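Local coordinates for Ketoacyl_synth_N domain-containing protein (Photorhabdus luminescens subsp. laumondii, PDB 6SMO) that probably acts as a 3-oxoacyl-[acyl-carrier-protein] synthase-type acyltransferase of the thiolase superfamily and holds a polyketone chain in a pocket, at residues 8-13 and 79-84; 72-77 and 220-224; 83-87 and 236-240; 239-243 and 326-330. All blocks are in the same frame, centred on the assembly; numbering follows the deposited sequence.

Interaction 1 of 4, residues 8-13 and 79-84; sequences TGVGAI and MALKAS
Thr8 OG1 lies 4.0 Å from Ser84 CB and is hydrogen-bonded to both Glu228 OE2 and Val226 O, which lie outside this pair of segments. A chi1 of 48°, with OG1 between the backbone N and the carbonyl carbon, is what brings that oxygen to Ser84 CB. Ser84 buries its own hydroxyl within its helix: OG donates to Leu81 O at 2.7 Å, reaching the carbonyl from above its plane. Between these ends the contact is made largely by backbone. A side chain at Gly9 or Gly11 would run into the helix; with none there, Gly11 CA comes within 4.1 Å of Ala80 CA. A C-H···O contact marks the closeness, Gly9 CA lying 3.5 Å from Ala80 O, and Ala80 CB, a small methyl, lies 3.5 Å from Gly11 N.

The axis of 79-84 runs roughly antiparallel to that of 8-13 (151°); helix 68-84 covers one face of the sheet of the N-terminal half, as in the layered alpha/beta architecture of ketoacyl synthases. Val10 and Ala12 alternate to the other face, where they meet helix 319-329.

At the far end the flexible, extended thioether of Met79 passes alongside Gly11 and ends on Ile13. The two side chains cross at about a right angle, with the Met79 CE methyl 3.8 Å from Ile13 CG2.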
loop_
_atom_site.group_PDB
_atom_site.type_symbol
_atom_site.label_atom_id
_atom_site.label_comp_id
_atom_site.label_asym_id
_atom_site.label_seq_id
_atom_site.Cartn_x
_atom_site.Cartn_y
_atom_site.Cartn_z
ATOM N N THR C 8 12.216 11.413 18.752
ATOM C CA THR C 8 12.153 11.207 20.227
ATOM C C THR C 8 12.553 9.772 20.601
ATOM O O THR C 8 13.035 9.586 21.735
ATOM C CB THR C 8 10.764 11.562 20.772
ATOM O OG1 THR C 8 9.778 10.928 19.956
ATOM C CG2 THR C 8 10.523 13.055 20.808
ATOM N N GLY C 9 12.359 8.802 19.701
ATOM C CA GLY C 9 12.703 7.385 19.932
ATOM C C GLY C 9 13.082 6.674 18.644
ATOM O O GLY C 9 12.544 7.047 17.583
ATOM N N VAL C 10 13.980 5.686 18.737
ATOM C CA VAL C 10 14.459 4.862 17.588
ATOM C C VAL C 10 14.581 3.400 18.036
ATOM O O VAL C 10 14.980 3.162 19.192
ATOM C CB VAL C 10 15.794 5.386 17.022
ATOM C CG1 VAL C 10 15.620 6.718 16.311
ATOM C CG2 VAL C 10 16.877 5.485 18.088
ATOM N N GLY C 11 14.237 2.472 17.140
ATOM C CA GLY C 11 14.381 1.016 17.326
ATOM C C GLY C 11 14.706 0.336 16.010
ATOM O O GLY C 11 14.135 0.746 14.979
ATOM N N ALA C 12 15.657 -0.600 16.016
ATOM C CA ALA C 12 16.066 -1.360 14.815
ATOM C C ALA C 12 16.574 -2.738 15.230
ATOM O O ALA C 12 16.998 -2.866 16.353
ATOM C CB ALA C 12 17.168 -0.617 14.130
ATOM N N ILE C 13 16.506 -3.726 14.344
ATOM C CA ILE C 13 17.081 -5.080 14.601
ATOM C C ILE C 13 17.885 -5.458 13.358
ATOM O O ILE C 13 17.455 -5.139 12.283
ATOM C CB ILE C 13 16.011 -6.122 14.958
ATOM C CG1 ILE C 13 14.966 -6.285 13.857
ATOM C CG2 ILE C 13 15.358 -5.794 16.278
ATOM C CD1 ILE C 13 14.072 -7.466 14.066
ATOM N N MET C 79 10.408 -1.241 20.474
ATOM C CA MET C 79 11.718 -0.741 20.981
ATOM C C MET C 79 11.766 0.789 20.866
ATOM O O MET C 79 12.242 1.433 21.822
ATOM C CB MET C 79 12.887 -1.345 20.194
ATOM C CG MET C 79 13.151 -2.802 20.524
ATOM S SD MET C 79 14.296 -3.589 19.361
ATOM C CE MET C 79 14.159 -5.298 19.882
ATOM N N ALA C 80 11.285 1.336 19.744
ATOM C CA ALA C 80 11.287 2.784 19.424
ATOM C C ALA C 80 10.348 3.541 20.374
ATOM O O ALA C 80 10.745 4.623 20.851
ATOM C CB ALA C 80 10.902 2.991 17.979
ATOM N N LEU C 81 9.154 2.996 20.635
ATOM C CA LEU C 81 8.132 3.606 21.532
ATOM C C LEU C 81 8.619 3.572 22.987
ATOM O O LEU C 81 8.278 4.508 23.737
ATOM C CB LEU C 81 6.799 2.864 21.385
ATOM C CG LEU C 81 5.996 3.182 20.124
ATOM C CD1 LEU C 81 4.836 2.211 19.964
ATOM C CD2 LEU C 81 5.486 4.616 20.143
ATOM N N LYS C 82 9.374 2.536 23.369
ATOM C CA LYS C 82 9.900 2.354 24.750
ATOM C C LYS C 82 10.998 3.393 25.013
ATOM O O LYS C 82 11.063 3.904 26.148
ATOM C CB LYS C 82 10.433 0.931 24.955
ATOM C CG LYS C 82 10.183 0.346 26.339
ATOM C CD LYS C 82 8.756 -0.126 26.535
ATOM C CE LYS C 82 8.486 -0.651 27.929
ATOM N NZ LYS C 82 7.132 -1.246 28.034
ATOM N N ALA C 83 11.822 3.683 24.000
ATOM C CA ALA C 83 12.924 4.673 24.047
ATOM C C ALA C 83 12.353 6.096 24.126
ATOM O O ALA C 83 12.964 6.935 24.815
ATOM C CB ALA C 83 13.819 4.507 22.843
ATOM N N SER C 84 11.230 6.351 23.444
ATOM C CA SER C 84 10.546 7.671 23.384
ATOM C C SER C 84 9.874 7.988 24.727
ATOM O O SER C 84 9.709 9.187 25.028
ATOM C CB SER C 84 9.550 7.720 22.251
ATOM O OG SER C 84 8.457 6.850 22.496
#

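Interaction 2 of 4, residues 72-77 and 220-224; sequences YGIVAV and EGAAF
Polar contact between Tyr72 and Glu220 is confined to one end, where Tyr72 OH makes a weak hydrogen bond of 2.8 Å to Glu220 OE1. The ring and carboxylate planes stand 58° apart. Glu220 CG lies between the backbone N and the carbonyl carbon (chi1 62°), and the extended chain beyond it carries the acid to the tyrosine hydroxyl; its other oxygen, OE2, is held by the hydroxyl of Ser190. A long aromatic side chain suits Tyr72, since it can span from the helix to the start of the strand and still end in a hydroxyl.

Apolar contact fills the rest. Ala222 CB rises from the strand beneath the turn from Tyr72 to Ala76, 3.8 Å from Tyr72 CB and 3.9 Å from Ala76 CB. Alanine at both places keeps the layers close, the axes of 72-77 and 221-224 approaching to 7.2 Å. Helix 68-84 here lies over strand 218-229, which pairs antiparallel with both strand 5-13 and strand 180-187 in the sheet of the thiolase-type N-terminal half. Ala223 alternates to the other side of that sheet and packs on Ala12.

The aromatic contact belongs to Phe224. Val77 CG2 sits over one face of its ring, 3.6 Å from the centroid, in a CH-pi interaction; with CG1 anti to the backbone N (chi1 163°), CG2 falls beside the N and over the ring. Ala76 CB reaches Phe224 CD1 at 3.7 Å. Val77 also touches Leu142 and Tyr146 of helix 137-146.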
loop_
_atom_site.group_PDB
_atom_site.type_symbol
_atom_site.label_atom_id
_atom_site.label_comp_id
_atom_site.label_asym_id
_atom_site.label_seq_id
_atom_site.Cartn_x
_atom_site.Cartn_y
_atom_site.Cartn_z
ATOM N N TYR C 72 9.262 -8.430 12.286
ATOM C CA TYR C 72 10.447 -7.536 12.398
ATOM C C TYR C 72 9.991 -6.088 12.620
ATOM O O TYR C 72 10.664 -5.352 13.367
ATOM C CB TYR C 72 11.329 -7.615 11.148
ATOM C CG TYR C 72 11.935 -8.962 10.839
ATOM C CD1 TYR C 72 12.275 -9.860 11.840
ATOM C CD2 TYR C 72 12.203 -9.328 9.528
ATOM C CE1 TYR C 72 12.838 -11.092 11.546
ATOM C CE2 TYR C 72 12.770 -10.553 9.218
ATOM C CZ TYR C 72 13.090 -11.439 10.230
ATOM O OH TYR C 72 13.648 -12.649 9.931
ATOM N N GLY C 73 8.888 -5.692 11.976
ATOM C CA GLY C 73 8.323 -4.331 12.055
ATOM C C GLY C 73 7.803 -4.006 13.445
ATOM O O GLY C 73 8.105 -2.903 13.940
ATOM N N ILE C 74 7.059 -4.933 14.056
ATOM C CA ILE C 74 6.362 -4.739 15.366
ATOM C C ILE C 74 7.402 -4.645 16.492
ATOM O O ILE C 74 7.229 -3.773 17.368
ATOM C CB ILE C 74 5.324 -5.858 15.609
ATOM C CG1 ILE C 74 4.190 -5.804 14.581
ATOM C CG2 ILE C 74 4.783 -5.805 17.031
ATOM C CD1 ILE C 74 3.435 -7.103 14.422
ATOM N N VAL C 75 8.435 -5.497 16.474
ATOM C CA VAL C 75 9.511 -5.524 17.515
ATOM C C VAL C 75 10.330 -4.229 17.424
ATOM O O VAL C 75 10.756 -3.733 18.485
ATOM C CB VAL C 75 10.410 -6.774 17.413
ATOM C CG1 VAL C 75 9.621 -8.056 17.628
ATOM C CG2 VAL C 75 11.187 -6.842 16.107
ATOM N N ALA C 76 10.535 -3.704 16.211
ATOM C CA ALA C 76 11.273 -2.446 15.943
ATOM C C ALA C 76 10.478 -1.251 16.488
ATOM O O ALA C 76 11.097 -0.371 17.118
ATOM C CB ALA C 76 11.540 -2.303 14.464
ATOM N N VAL C 77 9.160 -1.231 16.254
ATOM C CA VAL C 77 8.227 -0.154 16.705
ATOM C C VAL C 77 8.159 -0.157 18.239
ATOM O O VAL C 77 8.179 0.943 18.826
ATOM C CB VAL C 77 6.832 -0.311 16.067
ATOM C CG1 VAL C 77 5.763 0.490 16.799
ATOM C CG2 VAL C 77 6.850 0.059 14.591
ATOM N N GLU C 220 18.558 -8.793 6.190
ATOM C CA GLU C 220 17.128 -8.534 6.478
ATOM C C GLU C 220 17.009 -7.880 7.854
ATOM O O GLU C 220 18.011 -7.749 8.548
ATOM C CB GLU C 220 16.336 -9.838 6.435
ATOM C CG GLU C 220 16.773 -10.847 7.476
ATOM C CD GLU C 220 15.999 -12.147 7.412
ATOM O OE1 GLU C 220 15.997 -12.899 8.400
ATOM O OE2 GLU C 220 15.420 -12.421 6.360
ATOM N N GLY C 221 15.804 -7.464 8.209
ATOM C CA GLY C 221 15.533 -6.839 9.517
ATOM C C GLY C 221 14.545 -5.694 9.397
ATOM O O GLY C 221 13.719 -5.719 8.463
ATOM N N ALA C 222 14.629 -4.720 10.308
ATOM C CA ALA C 222 13.709 -3.563 10.394
ATOM C C ALA C 222 14.380 -2.402 11.136
ATOM O O ALA C 222 15.306 -2.651 11.933
ATOM C CB ALA C 222 12.428 -3.980 11.072
ATOM N N ALA C 223 13.914 -1.181 10.864
ATOM C CA ALA C 223 14.361 0.081 11.494
ATOM C C ALA C 223 13.185 1.063 11.506
ATOM O O ALA C 223 12.574 1.256 10.437
ATOM C CB ALA C 223 15.545 0.638 10.742
ATOM N N PHE C 224 12.870 1.633 12.672
ATOM C CA PHE C 224 11.734 2.571 12.879
ATOM C C PHE C 224 12.178 3.751 13.751
ATOM O O PHE C 224 13.056 3.576 14.621
ATOM C CB PHE C 224 10.537 1.841 13.491
ATOM C CG PHE C 224 9.618 1.198 12.483
ATOM C CD1 PHE C 224 9.879 -0.070 11.987
ATOM C CD2 PHE C 224 8.494 1.868 12.021
ATOM C CE1 PHE C 224 9.036 -0.656 11.057
ATOM C CE2 PHE C 224 7.651 1.280 11.090
ATOM C CZ PHE C 224 7.923 0.020 10.610
#

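Interaction 3 of 4, residues 83-87 and 236-240; sequences ASRLD and RGASI
Leu86 and Arg236 cross at about a right angle, the leucine methyl CD2 resting over one face of the guanidinium, 3.3 Å from Arg236 NE and displaced toward the rim. Ala238 CB covers the opposite face, above its centre. The flat charged group is therefore sandwiched between two hydrocarbon surfaces, and its polar edge is directed at a carbonyl. From that edge NH1 and NH2 of Arg236 both donate to the single oxygen Ser84 O, at 2.9 Å for NH1 and 3.0 Å for NH2. Ser84 O lies in the guanidinium plane, whereas the two nitrogens approach from the same face of the carbonyl plane and well away from it. The chi4 of 82° turns the group across the line of its extended chain, so that face and edge can be used at once.

The acceptor lies near the end of helix 68-84, and the arginine follows directly on helix 230-235, so the contact joins two helix ends near the surface. Gly237, with positive phi, is the C-prime residue of the Schellman motif that closes the second helix; glycine adopts such backbone angles readily. Arg85 also has positive phi, where the chain leaves the first helix.

Arg236 NH2 has a salt bridge to Glu228 as well, a further polar hold that helps fix the rotation of the guanidinium. At the outer edge the extended side chain of Arg85 comes alongside Ser239, Arg85 NH2 lying 3.4 Å from Ser239 OG without the angle for a hydrogen bond.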
loop_
_atom_site.group_PDB
_atom_site.type_symbol
_atom_site.label_atom_id
_atom_site.label_comp_id
_atom_site.label_asym_id
_atom_site.label_seq_id
_atom_site.Cartn_x
_atom_site.Cartn_y
_atom_site.Cartn_z
ATOM N N ALA C 83 11.822 3.683 24.000
ATOM C CA ALA C 83 12.924 4.673 24.047
ATOM C C ALA C 83 12.353 6.096 24.126
ATOM O O ALA C 83 12.964 6.935 24.815
ATOM C CB ALA C 83 13.819 4.507 22.843
ATOM N N SER C 84 11.230 6.351 23.444
ATOM C CA SER C 84 10.546 7.671 23.384
ATOM C C SER C 84 9.874 7.988 24.727
ATOM O O SER C 84 9.709 9.187 25.028
ATOM C CB SER C 84 9.550 7.720 22.251
ATOM O OG SER C 84 8.457 6.850 22.496
ATOM N N ARG C 85 9.494 6.952 25.486
ATOM C CA ARG C 85 8.846 7.049 26.826
ATOM C C ARG C 85 7.450 7.672 26.684
ATOM O O ARG C 85 7.026 8.387 27.614
ATOM C CB ARG C 85 9.724 7.849 27.798
ATOM C CG ARG C 85 11.132 7.299 27.969
ATOM C CD ARG C 85 12.047 8.262 28.701
ATOM N NE ARG C 85 13.423 7.780 28.758
ATOM C CZ ARG C 85 14.455 8.462 29.251
ATOM N NH1 ARG C 85 15.662 7.922 29.250
ATOM N NH2 ARG C 85 14.286 9.680 29.742
ATOM N N LEU C 86 6.759 7.393 25.572
ATOM C CA LEU C 86 5.373 7.869 25.303
ATOM C C LEU C 86 4.387 7.059 26.151
ATOM O O LEU C 86 4.491 5.816 26.145
ATOM C CB LEU C 86 5.051 7.717 23.811
ATOM C CG LEU C 86 5.577 8.822 22.896
ATOM C CD1 LEU C 86 5.566 8.372 21.443
ATOM C CD2 LEU C 86 4.768 10.100 23.061
ATOM N N ASP C 87 3.472 7.741 26.846
ATOM C CA ASP C 87 2.318 7.115 27.547
ATOM C C ASP C 87 1.273 6.766 26.480
ATOM O O ASP C 87 0.353 7.579 26.256
ATOM C CB ASP C 87 1.783 8.025 28.658
ATOM C CG ASP C 87 1.008 7.293 29.740
ATOM O OD1 ASP C 87 0.341 6.289 29.412
ATOM O OD2 ASP C 87 1.082 7.729 30.906
ATOM N N ARG C 236 5.541 17.121 27.048
ATOM C CA ARG C 236 5.638 15.905 27.905
ATOM C C ARG C 236 7.054 15.758 28.485
ATOM O O ARG C 236 7.260 14.812 29.273
ATOM C CB ARG C 236 5.229 14.654 27.116
ATOM C CG ARG C 236 6.226 14.200 26.058
ATOM C CD ARG C 236 5.617 13.160 25.134
ATOM N NE ARG C 236 6.566 12.632 24.159
ATOM C CZ ARG C 236 7.456 11.669 24.393
ATOM N NH1 ARG C 236 7.552 11.111 25.589
ATOM N NH2 ARG C 236 8.262 11.270 23.423
ATOM N N GLY C 237 7.987 16.644 28.116
ATOM C CA GLY C 237 9.374 16.652 28.622
ATOM C C GLY C 237 10.165 15.464 28.102
ATOM O O GLY C 237 10.764 14.743 28.925
ATOM N N ALA C 238 10.169 15.274 26.780
ATOM C CA ALA C 238 10.768 14.116 26.076
ATOM C C ALA C 238 12.269 14.341 25.862
ATOM O O ALA C 238 12.681 15.507 25.695
ATOM C CB ALA C 238 10.061 13.899 24.762
ATOM N N SER C 239 13.048 13.254 25.862
ATOM C CA SER C 239 14.488 13.230 25.495
ATOM C C SER C 239 14.611 13.274 23.967
ATOM O O SER C 239 14.615 12.196 23.340
ATOM C CB SER C 239 15.178 12.019 26.072
ATOM O OG SER C 239 15.106 12.025 27.490
ATOM N N ILE C 240 14.691 14.483 23.400
ATOM C CA ILE C 240 14.751 14.731 21.927
ATOM C C ILE C 240 16.145 14.333 21.428
ATOM O O ILE C 240 17.130 14.950 21.879
ATOM C CB ILE C 240 14.423 16.203 21.593
ATOM C CG1 ILE C 240 13.056 16.629 22.136
ATOM C CG2 ILE C 240 14.524 16.451 20.095
ATOM C CD1 ILE C 240 12.912 18.123 22.325
#

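Interaction 4 of 4, residues 239-243 and 326-330; sequences SILCE and SSFLS
Leu241 carries the largest share of this contact, laying its side chain along the last turns of helix 319-329. Its CB is 3.6 Å from Ser326 O, and CG meets Ser330 CB at 3.7 Å, so the branched chain covers Ser326 and, just past the helix, Ser330. One terminal methyl, Leu241 CD2, reaches Ser326 CB at 3.9 Å. The backbone joins in as well: Leu241 O receives a C-H···O contact from Ser330 CA at 3.4 Å.

Cys242 follows. Together with Leu241 it faces Val7 in a classic beta bulge, where strand 242-251 begins beside strand 5-13, consistent with two successive residues both touching the same helix end. With chi1 at 62°, SG stands between the backbone N and the carbonyl carbon and approaches Ser326 OG to 3.4 Å. That hydroxyl gives its hydrogen bond to Ser322 O, within the helix. The cysteine CB packs 4.0 Å from Leu329 CB, and Phe368 of strand 362-369 touches both side chains.

Ser330 OG likewise turns back to Ser327 O, at 2.7 Å. With no hydrogen bond crossing between the segments, the strand start and the helix end are held by van der Waals contact, some of it against oxygens, while the hydroxyls of Ser326 and Ser330 bond to carbonyls of their own stretch of chain.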
loop_
_atom_site.group_PDB
_atom_site.type_symbol
_atom_site.label_atom_id
_atom_site.label_comp_id
_atom_site.label_asym_id
_atom_site.label_seq_id
_atom_site.Cartn_x
_atom_site.Cartn_y
_atom_site.Cartn_z
ATOM N N SER C 239 13.048 13.254 25.862
ATOM C CA SER C 239 14.488 13.230 25.495
ATOM C C SER C 239 14.611 13.274 23.967
ATOM O O SER C 239 14.615 12.196 23.340
ATOM C CB SER C 239 15.178 12.019 26.072
ATOM O OG SER C 239 15.106 12.025 27.490
ATOM N N ILE C 240 14.691 14.483 23.400
ATOM C CA ILE C 240 14.751 14.731 21.927
ATOM C C ILE C 240 16.145 14.333 21.428
ATOM O O ILE C 240 17.130 14.950 21.879
ATOM C CB ILE C 240 14.423 16.203 21.593
ATOM C CG1 ILE C 240 13.056 16.629 22.136
ATOM C CG2 ILE C 240 14.524 16.451 20.095
ATOM C CD1 ILE C 240 12.912 18.123 22.325
ATOM N N LEU C 241 16.220 13.343 20.532
ATOM C CA LEU C 241 17.492 12.856 19.930
ATOM C C LEU C 241 18.037 13.918 18.967
ATOM O O LEU C 241 19.201 14.331 19.138
ATOM C CB LEU C 241 17.255 11.530 19.198
ATOM C CG LEU C 241 17.335 10.274 20.063
ATOM C CD1 LEU C 241 16.147 10.184 21.007
ATOM C CD2 LEU C 241 17.420 9.027 19.196
ATOM N N CYS C 242 17.218 14.331 17.995
ATOM C CA CYS C 242 17.582 15.293 16.922
ATOM C C CYS C 242 16.316 15.878 16.286
ATOM O O CYS C 242 15.210 15.418 16.634
ATOM C CB CYS C 242 18.442 14.618 15.859
ATOM S SG CYS C 242 17.598 13.264 15.002
ATOM N N GLU C 243 16.487 16.858 15.393
ATOM C CA GLU C 243 15.400 17.525 14.629
ATOM C C GLU C 243 15.541 17.166 13.144
ATOM O O GLU C 243 16.663 17.290 12.618
ATOM C CB GLU C 243 15.470 19.042 14.828
ATOM C CG GLU C 243 14.273 19.788 14.265
ATOM C CD GLU C 243 14.308 21.297 14.441
ATOM O OE1 GLU C 243 15.376 21.829 14.806
ATOM O OE2 GLU C 243 13.263 21.938 14.212
ATOM N N SER C 326 20.434 9.584 14.251
ATOM C CA SER C 326 19.646 10.137 15.386
ATOM C C SER C 326 20.357 9.844 16.714
ATOM O O SER C 326 20.364 10.737 17.585
ATOM C CB SER C 326 18.238 9.596 15.388
ATOM O OG SER C 326 17.542 9.992 14.216
ATOM N N SER C 327 20.928 8.643 16.858
ATOM C CA SER C 327 21.674 8.188 18.062
ATOM C C SER C 327 22.986 8.972 18.200
ATOM O O SER C 327 23.334 9.335 19.340
ATOM C CB SER C 327 21.927 6.700 18.024
ATOM O OG SER C 327 20.704 5.978 18.010
ATOM N N PHE C 328 23.682 9.217 17.083
ATOM C CA PHE C 328 24.965 9.970 17.025
ATOM C C PHE C 328 24.743 11.419 17.482
ATOM O O PHE C 328 25.560 11.920 18.279
ATOM C CB PHE C 328 25.575 9.923 15.619
ATOM C CG PHE C 328 26.428 8.710 15.337
ATOM C CD1 PHE C 328 27.623 8.512 16.014
ATOM C CD2 PHE C 328 26.049 7.774 14.384
ATOM C CE1 PHE C 328 28.411 7.400 15.754
ATOM C CE2 PHE C 328 26.839 6.663 14.125
ATOM C CZ PHE C 328 28.019 6.479 14.809
ATOM N N LEU C 329 23.672 12.061 17.001
ATOM C CA LEU C 329 23.369 13.501 17.242
ATOM C C LEU C 329 22.802 13.716 18.653
ATOM O O LEU C 329 22.767 14.884 19.088
ATOM C CB LEU C 329 22.381 14.000 16.181
ATOM C CG LEU C 329 22.953 14.172 14.774
ATOM C CD1 LEU C 329 21.839 14.320 13.749
ATOM C CD2 LEU C 329 23.897 15.363 14.705
ATOM N N SER C 330 22.378 12.648 19.341
ATOM C CA SER C 330 21.768 12.697 20.697
ATOM C C SER C 330 22.855 12.625 21.779
ATOM O O SER C 330 22.666 11.866 22.752
ATOM C CB SER C 330 20.749 11.596 20.863
ATOM O OG SER C 330 21.372 10.321 20.872
#

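In the fold
From the N terminus, strand 5-13 meets helix 68-84 in interaction 1, closing a loop of 65 residues. Interaction 2 opens earlier on that helix, before interaction 1 has closed, so the two cross; it closes at strand 218-229, the sheet neighbour of strand 5-13, and the helix thus spans both strands. Interaction 3 begins where interaction 1 ends, crosses interaction 2, and ties the end of the helix to the loop after helix 230-235. Interaction 4 starts in that same loop, sharing Ser239 and Ile240, and runs on in series to helix 319-329. Val10 links interactions 1 and 4, packing against Leu241 and Ser327 on the sheet face turned from helix 68-84.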